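Local structure of protein interacting with HSP90 1 (Saccharomyces cerevisiae, 4CGU) at residues B[93-98]-B[130-135]; B[98-103]-B[151-156]. The protein takes part in pre-rRNA processing and is required for the interaction of NOP58 with snoRNA; the modelled part is its C-terminal CS domain. All blocks are in the same frame, centred on the assembly; numbering follows the deposited sequence.

Contact 1 of 2, residues B[93-98]-B[130-135]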
ATOM      1  N   TYR B  93       1.192 -14.013  -6.882  1.00 30.33           N
ATOM      2  CA  TYR B  93      -0.177 -13.599  -6.602  1.00 27.34           C
ATOM      3  C   TYR B  93      -1.043 -14.839  -6.414  1.00 27.22           C
ATOM      4  O   TYR B  93      -0.669 -15.929  -6.837  1.00 26.45           O
ATOM      5  CB  TYR B  93      -0.715 -12.742  -7.749  1.00 22.63           C
ATOM      6  CG  TYR B  93      -0.339 -13.271  -9.116  1.00 26.49           C
ATOM      7  CD1 TYR B  93      -1.066 -14.294  -9.710  1.00 25.14           C
ATOM      8  CD2 TYR B  93       0.755 -12.758  -9.805  1.00 21.85           C
ATOM      9  CE1 TYR B  93      -0.722 -14.784 -10.955  1.00 25.34           C
ATOM     10  CE2 TYR B  93       1.102 -13.243 -11.054  1.00 24.72           C
ATOM     11  CZ  TYR B  93       0.357 -14.256 -11.622  1.00 28.96           C
ATOM     12  OH  TYR B  93       0.689 -14.749 -12.863  1.00 31.63           O
ATOM     13  N   LYS B  94      -2.190 -14.668  -5.767  1.00 21.48           N
ATOM     14  CA  LYS B  94      -3.117 -15.768  -5.533  1.00 24.91           C
ATOM     15  C   LYS B  94      -4.311 -15.672  -6.470  1.00 28.59           C
ATOM     16  O   LYS B  94      -4.957 -16.677  -6.781  1.00 29.71           O
ATOM     17  CB  LYS B  94      -3.630 -15.736  -4.095  1.00 24.76           C
ATOM     18  CG  LYS B  94      -2.549 -15.822  -3.029  1.00 32.16           C
ATOM     19  CD  LYS B  94      -1.775 -17.115  -3.145  1.00 42.46           C
ATOM     20  CE  LYS B  94      -0.716 -17.225  -2.053  1.00 54.75           C
ATOM     21  NZ  LYS B  94       0.109 -18.460  -2.212  1.00 62.50           N
ATOM     22  N   LEU B  95      -4.607 -14.457  -6.913  1.00 27.69           N
ATOM     23  CA  LEU B  95      -5.844 -14.194  -7.630  1.00 21.40           C
ATOM     24  C   LEU B  95      -5.608 -13.275  -8.816  1.00 23.48           C
ATOM     25  O   LEU B  95      -4.892 -12.273  -8.706  1.00 19.73           O
ATOM     26  CB  LEU B  95      -6.857 -13.549  -6.680  1.00 19.05           C
ATOM     27  CG  LEU B  95      -8.177 -13.084  -7.289  1.00 31.87           C
ATOM     28  CD1 LEU B  95      -9.050 -14.275  -7.693  1.00 23.80           C
ATOM     29  CD2 LEU B  95      -8.910 -12.160  -6.330  1.00 21.94           C
ATOM     30  N   ARG B  96      -6.212 -13.622  -9.950  1.00 16.34           N
ATOM     31  CA  ARG B  96      -6.290 -12.711 -11.082  1.00 20.48           C
ATOM     32  C   ARG B  96      -7.744 -12.385 -11.416  1.00 21.50           C
ATOM     33  O   ARG B  96      -8.580 -13.279 -11.520  1.00 20.15           O
ATOM     34  CB  ARG B  96      -5.611 -13.293 -12.319  1.00 19.95           C
ATOM     35  CG  ARG B  96      -5.716 -12.381 -13.533  1.00 21.86           C
ATOM     36  CD  ARG B  96      -5.294 -13.082 -14.807  1.00 29.06           C
ATOM     37  NE  ARG B  96      -6.284 -14.060 -15.254  1.00 27.29           N
ATOM     38  CZ  ARG B  96      -6.016 -15.044 -16.106  1.00 37.32           C
ATOM     39  NH1 ARG B  96      -4.788 -15.183 -16.590  1.00 32.61           N
ATOM     40  NH2 ARG B  96      -6.969 -15.895 -16.468  1.00 31.38           N
ATOM     41  N   ILE B  97      -8.033 -11.098 -11.581  1.00 18.10           N
ATOM     42  CA  ILE B  97      -9.353 -10.633 -11.984  1.00 17.22           C
ATOM     43  C   ILE B  97      -9.250  -9.992 -13.360  1.00 22.08           C
ATOM     44  O   ILE B  97      -8.403  -9.133 -13.578  1.00 15.26           O
ATOM     45  CB  ILE B  97      -9.881  -9.578 -11.003  1.00 20.98           C
ATOM     46  CG1 ILE B  97      -9.751 -10.088  -9.566  1.00 19.41           C
ATOM     47  CG2 ILE B  97     -11.323  -9.198 -11.336  1.00 14.99           C
ATOM     48  CD1 ILE B  97      -9.965  -9.021  -8.528  1.00 22.49           C
ATOM     49  N   LEU B  98     -10.103 -10.425 -14.283  1.00 15.97           N
ATOM     50  CA  LEU B  98     -10.227  -9.803 -15.596  1.00 18.88           C
ATOM     51  C   LEU B  98     -11.530  -9.034 -15.680  1.00 26.48           C
ATOM     52  O   LEU B  98     -12.608  -9.594 -15.477  1.00 21.52           O
ATOM     53  CB  LEU B  98     -10.220 -10.857 -16.706  1.00 23.87           C
ATOM     54  CG  LEU B  98      -9.022 -11.797 -16.798  1.00 31.29           C
ATOM     55  CD1 LEU B  98      -9.060 -12.594 -18.096  1.00 27.89           C
ATOM     56  CD2 LEU B  98      -7.741 -11.006 -16.698  1.00 37.29           C
ATOM     57  N   ILE B 130     -15.412  -5.320  -6.858  1.00 35.11           N
ATOM     58  CA  ILE B 130     -15.028  -6.714  -6.729  1.00 29.21           C
ATOM     59  C   ILE B 130     -14.682  -7.001  -5.280  1.00 32.08           C
ATOM     60  O   ILE B 130     -13.597  -6.639  -4.810  1.00 29.53           O
ATOM     61  CB  ILE B 130     -13.770  -7.034  -7.556  1.00 31.26           C
ATOM     62  CG1 ILE B 130     -13.783  -6.277  -8.885  1.00 31.38           C
ATOM     63  CG2 ILE B 130     -13.631  -8.545  -7.766  1.00 33.06           C
ATOM     64  CD1 ILE B 130     -14.769  -6.819  -9.879  1.00 37.05           C
ATOM     65  N   PRO B 131     -15.608  -7.632  -4.551  1.00 22.58           N
ATOM     66  CA  PRO B 131     -15.225  -8.126  -3.228  1.00 24.01           C
ATOM     67  C   PRO B 131     -14.139  -9.168  -3.422  1.00 28.38           C
ATOM     68  O   PRO B 131     -14.196  -9.915  -4.394  1.00 30.82           O
ATOM     69  CB  PRO B 131     -16.508  -8.787  -2.718  1.00 24.88           C
ATOM     70  CG  PRO B 131     -17.607  -8.123  -3.476  1.00 23.70           C
ATOM     71  CD  PRO B 131     -17.036  -7.839  -4.836  1.00 23.66           C
ATOM     72  N   LEU B 132     -13.149  -9.203  -2.539  1.00 26.15           N
ATOM     73  CA  LEU B 132     -12.050 -10.143  -2.695  1.00 26.73           C
ATOM     74  C   LEU B 132     -12.292 -11.363  -1.819  1.00 31.30           C
ATOM     75  O   LEU B 132     -12.869 -11.238  -0.741  1.00 34.55           O
ATOM     76  CB  LEU B 132     -10.723  -9.475  -2.336  1.00 21.13           C
ATOM     77  CG  LEU B 132     -10.384  -8.206  -3.127  1.00 29.85           C
ATOM     78  CD1 LEU B 132      -8.997  -7.715  -2.754  1.00 31.73           C
ATOM     79  CD2 LEU B 132     -10.482  -8.446  -4.627  1.00 29.51           C
ATOM     80  N   PRO B 133     -11.861 -12.547  -2.284  1.00 24.52           N
ATOM     81  CA  PRO B 133     -12.027 -13.788  -1.521  1.00 32.33           C
ATOM     82  C   PRO B 133     -11.448 -13.617  -0.122  1.00 33.34           C
ATOM     83  O   PRO B 133     -10.405 -12.984   0.029  1.00 33.15           O
ATOM     84  CB  PRO B 133     -11.198 -14.800  -2.314  1.00 27.90           C
ATOM     85  CG  PRO B 133     -11.129 -14.241  -3.688  1.00 35.48           C
ATOM     86  CD  PRO B 133     -11.085 -12.758  -3.517  1.00 29.58           C
ATOM     87  N   ARG B 134     -12.122 -14.165   0.881  1.00 31.54           N
ATOM     88  CA  ARG B 134     -11.758 -13.918   2.270  1.00 37.75           C
ATOM     89  C   ARG B 134     -10.549 -14.731   2.718  1.00 35.38           C
ATOM     90  O   ARG B 134      -9.957 -14.446   3.757  1.00 40.59           O
ATOM     91  CB  ARG B 134     -12.949 -14.195   3.189  1.00 38.47           C
ATOM     92  CG  ARG B 134     -13.489 -15.608   3.076  1.00 44.26           C
ATOM     93  CD  ARG B 134     -14.743 -15.778   3.902  1.00 50.25           C
ATOM     94  NE  ARG B 134     -15.697 -14.706   3.646  1.00 58.99           N
ATOM     95  CZ  ARG B 134     -16.973 -14.741   4.012  1.00 65.00           C
ATOM     96  NH1 ARG B 134     -17.451 -15.804   4.644  1.00 66.58           N
ATOM     97  NH2 ARG B 134     -17.771 -13.718   3.741  1.00 60.57           N
ATOM     98  N   ASP B 135     -10.178 -15.736   1.932  1.00 34.52           N
ATOM     99  CA  ASP B 135      -9.075 -16.621   2.301  1.00 29.78           C
ATOM    100  C   ASP B 135      -7.728 -16.156   1.752  1.00 33.21           C
ATOM    101  O   ASP B 135      -6.772 -16.927   1.711  1.00 38.29           O
ATOM    102  CB  ASP B 135      -9.349 -18.050   1.821  1.00 41.13           C
ATOM    103  CG  ASP B 135      -9.284 -18.182   0.308  1.00 35.55           C
ATOM    104  OD1 ASP B 135      -9.862 -17.328  -0.395  1.00 33.80           O
ATOM    105  OD2 ASP B 135      -8.648 -19.140  -0.178  1.00 37.54           O
TER

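Contact 2 of 2, residues B[98-103]-B[151-156]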
ATOM      1  N   LEU B  98     -10.103 -10.425 -14.283  1.00 15.97           N
ATOM      2  CA  LEU B  98     -10.227  -9.803 -15.596  1.00 18.88           C
ATOM      3  C   LEU B  98     -11.530  -9.034 -15.680  1.00 26.48           C
ATOM      4  O   LEU B  98     -12.608  -9.594 -15.477  1.00 21.52           O
ATOM      5  CB  LEU B  98     -10.220 -10.857 -16.706  1.00 23.87           C
ATOM      6  CG  LEU B  98      -9.022 -11.797 -16.798  1.00 31.29           C
ATOM      7  CD1 LEU B  98      -9.060 -12.594 -18.096  1.00 27.89           C
ATOM      8  CD2 LEU B  98      -7.741 -11.006 -16.698  1.00 37.29           C
ATOM      9  N   ILE B  99     -11.434  -7.744 -15.975  1.00 20.42           N
ATOM     10  CA  ILE B  99     -12.625  -6.945 -16.198  1.00 20.07           C
ATOM     11  C   ILE B  99     -12.632  -6.500 -17.649  1.00 30.74           C
ATOM     12  O   ILE B  99     -11.720  -5.810 -18.097  1.00 20.58           O
ATOM     13  CB  ILE B  99     -12.672  -5.716 -15.287  1.00 25.87           C
ATOM     14  CG1 ILE B  99     -12.579  -6.142 -13.819  1.00 21.19           C
ATOM     15  CG2 ILE B  99     -13.940  -4.903 -15.561  1.00 18.75           C
ATOM     16  CD1 ILE B  99     -12.866  -5.029 -12.851  1.00 25.42           C
ATOM     17  N   GLU B 100     -13.661  -6.906 -18.381  1.00 23.14           N
ATOM     18  CA  GLU B 100     -13.714  -6.678 -19.815  1.00 20.97           C
ATOM     19  C   GLU B 100     -14.952  -5.876 -20.217  1.00 27.43           C
ATOM     20  O   GLU B 100     -16.065  -6.200 -19.815  1.00 23.11           O
ATOM     21  CB  GLU B 100     -13.705  -8.028 -20.530  1.00 22.90           C
ATOM     22  CG  GLU B 100     -13.652  -7.941 -22.028  1.00 39.51           C
ATOM     23  CD  GLU B 100     -13.473  -9.297 -22.689  1.00 54.45           C
ATOM     24  OE1 GLU B 100     -13.099 -10.260 -21.984  1.00 46.36           O
ATOM     25  OE2 GLU B 100     -13.712  -9.398 -23.911  1.00 52.20           O
ATOM     26  N   ASN B 101     -14.759  -4.819 -21.000  1.00 20.25           N
ATOM     27  CA  ASN B 101     -15.893  -4.062 -21.517  1.00 23.36           C
ATOM     28  C   ASN B 101     -16.351  -4.653 -22.847  1.00 29.92           C
ATOM     29  O   ASN B 101     -15.566  -4.753 -23.790  1.00 31.21           O
ATOM     30  CB  ASN B 101     -15.535  -2.582 -21.675  1.00 32.50           C
ATOM     31  CG  ASN B 101     -16.756  -1.700 -21.925  1.00 38.09           C
ATOM     32  OD1 ASN B 101     -17.833  -2.182 -22.290  1.00 29.20           O
ATOM     33  ND2 ASN B 101     -16.586  -0.396 -21.731  1.00 35.31           N
ATOM     34  N   LYS B 102     -17.622  -5.041 -22.914  1.00 24.27           N
ATOM     35  CA  LYS B 102     -18.172  -5.709 -24.096  1.00 34.99           C
ATOM     36  C   LYS B 102     -19.064  -4.807 -24.947  1.00 29.58           C
ATOM     37  O   LYS B 102     -19.550  -5.225 -25.996  1.00 27.48           O
ATOM     38  CB  LYS B 102     -18.981  -6.940 -23.676  1.00 29.30           C
ATOM     39  CG  LYS B 102     -18.218  -7.936 -22.829  1.00 39.36           C
ATOM     40  CD  LYS B 102     -17.378  -8.863 -23.681  1.00 38.59           C
ATOM     41  CE  LYS B 102     -16.995 -10.113 -22.902  1.00 48.27           C
ATOM     42  NZ  LYS B 102     -16.194 -11.065 -23.719  1.00 53.94           N
ATOM     43  N   ALA B 103     -19.297  -3.580 -24.490  1.00 24.40           N
ATOM     44  CA  ALA B 103     -20.180  -2.666 -25.206  1.00 32.41           C
ATOM     45  C   ALA B 103     -19.547  -2.228 -26.524  1.00 36.09           C
ATOM     46  O   ALA B 103     -18.408  -1.764 -26.544  1.00 39.59           O
ATOM     47  CB  ALA B 103     -20.509  -1.459 -24.342  1.00 28.27           C
ATOM     48  N   GLU B 151      -7.787  -3.757 -25.876  1.00 33.02           N
ATOM     49  CA  GLU B 151      -8.668  -4.846 -25.485  1.00 39.33           C
ATOM     50  C   GLU B 151      -9.772  -4.375 -24.555  1.00 25.27           C
ATOM     51  O   GLU B 151     -10.688  -5.134 -24.246  1.00 26.43           O
ATOM     52  CB  GLU B 151      -7.872  -5.972 -24.822  1.00 32.14           C
ATOM     53  CG  GLU B 151      -6.901  -6.648 -25.769  1.00 38.07           C
ATOM     54  CD  GLU B 151      -7.542  -6.993 -27.105  1.00 56.53           C
ATOM     55  OE1 GLU B 151      -8.686  -7.499 -27.113  1.00 59.13           O
ATOM     56  OE2 GLU B 151      -6.896  -6.758 -28.150  1.00 73.24           O
ATOM     57  N   ARG B 152      -9.678  -3.118 -24.132  1.00 27.27           N
ATOM     58  CA  ARG B 152     -10.540  -2.571 -23.090  1.00 23.38           C
ATOM     59  C   ARG B 152     -10.619  -3.551 -21.930  1.00 31.74           C
ATOM     60  O   ARG B 152     -11.703  -3.946 -21.499  1.00 29.56           O
ATOM     61  CB  ARG B 152     -11.930  -2.233 -23.636  1.00 28.49           C
ATOM     62  CG  ARG B 152     -11.937  -1.037 -24.588  1.00 27.35           C
ATOM     63  CD  ARG B 152     -13.344  -0.706 -25.047  1.00 30.62           C
ATOM     64  NE  ARG B 152     -13.983  -1.867 -25.656  1.00 38.05           N
ATOM     65  CZ  ARG B 152     -15.272  -1.933 -25.964  1.00 37.83           C
ATOM     66  NH1 ARG B 152     -16.067  -0.897 -25.721  1.00 32.92           N
ATOM     67  NH2 ARG B 152     -15.765  -3.037 -26.512  1.00 30.63           N
ATOM     68  N   THR B 153      -9.456  -3.967 -21.447  1.00 24.83           N
ATOM     69  CA  THR B 153      -9.419  -4.979 -20.405  1.00 24.46           C
ATOM     70  C   THR B 153      -8.545  -4.534 -19.240  1.00 26.95           C
ATOM     71  O   THR B 153      -7.444  -4.019 -19.438  1.00 25.56           O
ATOM     72  CB  THR B 153      -8.927  -6.338 -20.960  1.00 28.00           C
ATOM     73  OG1 THR B 153      -9.818  -6.787 -21.988  1.00 35.60           O
ATOM     74  CG2 THR B 153      -8.886  -7.388 -19.863  1.00 34.25           C
ATOM     75  N   LEU B 154      -9.074  -4.693 -18.032  1.00 18.53           N
ATOM     76  CA  LEU B 154      -8.309  -4.543 -16.802  1.00 19.92           C
ATOM     77  C   LEU B 154      -7.868  -5.916 -16.320  1.00 22.31           C
ATOM     78  O   LEU B 154      -8.682  -6.839 -16.242  1.00 22.17           O
ATOM     79  CB  LEU B 154      -9.160  -3.899 -15.706  1.00 18.54           C
ATOM     80  CG  LEU B 154      -9.341  -2.387 -15.624  1.00 32.52           C
ATOM     81  CD1 LEU B 154     -10.140  -2.039 -14.368  1.00 28.74           C
ATOM     82  CD2 LEU B 154      -8.009  -1.653 -15.642  1.00 19.95           C
ATOM     83  N   TYR B 155      -6.577  -6.040 -16.017  1.00 16.84           N
ATOM     84  CA  TYR B 155      -5.987  -7.232 -15.418  1.00 18.82           C
ATOM     85  C   TYR B 155      -5.541  -6.874 -14.010  1.00 25.33           C
ATOM     86  O   TYR B 155      -4.698  -6.004 -13.832  1.00 23.40           O
ATOM     87  CB  TYR B 155      -4.743  -7.669 -16.201  1.00 20.90           C
ATOM     88  CG  TYR B 155      -5.003  -8.120 -17.619  1.00 25.34           C
ATOM     89  CD1 TYR B 155      -5.178  -7.200 -18.645  1.00 32.46           C
ATOM     90  CD2 TYR B 155      -5.057  -9.470 -17.936  1.00 33.22           C
ATOM     91  CE1 TYR B 155      -5.413  -7.616 -19.948  1.00 37.90           C
ATOM     92  CE2 TYR B 155      -5.293  -9.897 -19.233  1.00 37.09           C
ATOM     93  CZ  TYR B 155      -5.469  -8.967 -20.234  1.00 32.92           C
ATOM     94  OH  TYR B 155      -5.698  -9.393 -21.522  1.00 56.73           O
ATOM     95  N   ILE B 156      -6.089  -7.554 -13.010  1.00 20.78           N
ATOM     96  CA  ILE B 156      -5.762  -7.265 -11.620  1.00 18.49           C
ATOM     97  C   ILE B 156      -5.137  -8.476 -10.927  1.00 23.93           C
ATOM     98  O   ILE B 156      -5.729  -9.548 -10.889  1.00 18.17           O
ATOM     99  CB  ILE B 156      -7.017  -6.827 -10.851  1.00 19.13           C
ATOM    100  CG1 ILE B 156      -7.650  -5.613 -11.539  1.00 18.10           C
ATOM    101  CG2 ILE B 156      -6.681  -6.541  -9.396  1.00 16.12           C
ATOM    102  CD1 ILE B 156      -9.048  -5.300 -11.065  1.00 24.16           C
TER

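Contact 1 of 2, residues B[93-98]-B[130-135]
Leu-95 and Ile-97, alternate residues of strand 95-101, meet Ile-130, Leu-132 and Pro-133 in the interior of the beta sandwich of the CS domain, whose family belongs to the HSP20 clan. The facing strands stay well apart, with the CA atoms of Ile-97 and Ile-130 separated by 8.7 Å; Leu-132 and Pro-133 follow strand 129-131 as loop. That spacing marks face-to-face packing of two sheets, not strand pairing, and all contacts found are apolar and run between side chains.

Two of them converge on one methyl. Ile-97 CD1 lies 3.8 Å from Ile-130 CG2 and 4.0 Å from Leu-132 CD2. The Ile-97 and Ile-130 side chains run alongside one another, pointing opposite ways, whereas Leu-132 crosses Ile-97 at about a right angle. On Ile-97, CG1 stands anti to the carbonyl carbon (chi1 -50°), and chi2 of 168° extends CD1 from it to this meeting point.

Within their own sheet, Ile-97 also touches Val-83 and Leu-95 touches Met-85, both of the adjacent strand 81-87, while Lys-94 and Leu-95 face Ile-158 in a classic beta bulge. On the opposite face of the sheet, Arg-96 hydrogen-bonds through NH1 and NH2 to the backbone of another protein chain.

The remaining packing is tip to tip: chi1 of 175° sets Leu-95 CG anti to the backbone N, and from that branch point CD2 meets Pro-133 CD at 3.6 Å.

Contact 2 of 2, residues B[98-103]-B[151-156]
Arg-152 grips the Ala-103 carbonyl end-on: NH1 and NH2 lie 2.6 Å and 2.9 Å from Ala-103 O, which sits in the guanidinium plane. A bend at chi3 (-56°) places NE, and from there CZ extends to Ala-103. NH1 approaches nearly in line with the C=O bond, NH2 from above the carbonyl plane. The Asn-101 amide stacks on the guanidinium, their planes 16° apart. An alanine at Arg-152 would probably leave Ala-103 O without either guanidinium donor and Asn-101 without its stacking partner. Next come backbone hydrogen bonds between Ile-99 and Leu-154, in both directions, and from Asn-101 N to Arg-152 O. On one face Leu-98 CD2 lies 3.3 Å from Tyr-155 CD2; on the other, Ile-99 CB packs against Leu-154 CB.

Farther out, Asn-101 OD1 accepts from Ala-103 N at 3.0 Å, an Asx turn that ties down this nitrogen and is likely to help set where the carbonyl lies. Asn-101 OD1 also accepts from Glu-80 N, and Asn-101 ND2 hydrogen-bonds Asp-109 OD2, fixing the amide's rotation. Arg-152 and Thr-153 form a G1 beta bulge facing Ile-148. With strand axes 4.7 Å apart at 174°, this is antiparallel pairing in the four-stranded sheet of a CS-type sandwich.

In the fold
Contacts 1 and 2 have centres 16 Å apart, on opposite sides of the chain's centre, and share strand 95-101 and Leu-98. Contact 1 joins that strand to the end of strand 129-131, of the three-stranded sheet, and to the loop that follows it; contact 2 joins it to strand 153-157, its neighbour in the four-stranded sheet. One therefore ties sheet to sheet and the other strand to strand. Along the chain their segments alternate, 93-98, 98-103, 130-135, then 151-156. They touch where Ile-156 N lies 2.9 Å from Ile-97 O, a probable hydrogen bond, and where Ile-130 CD1 packs 4.0 Å from Ile-99 CD1. Strand 95-101 thus links both sheets of this single CS domain.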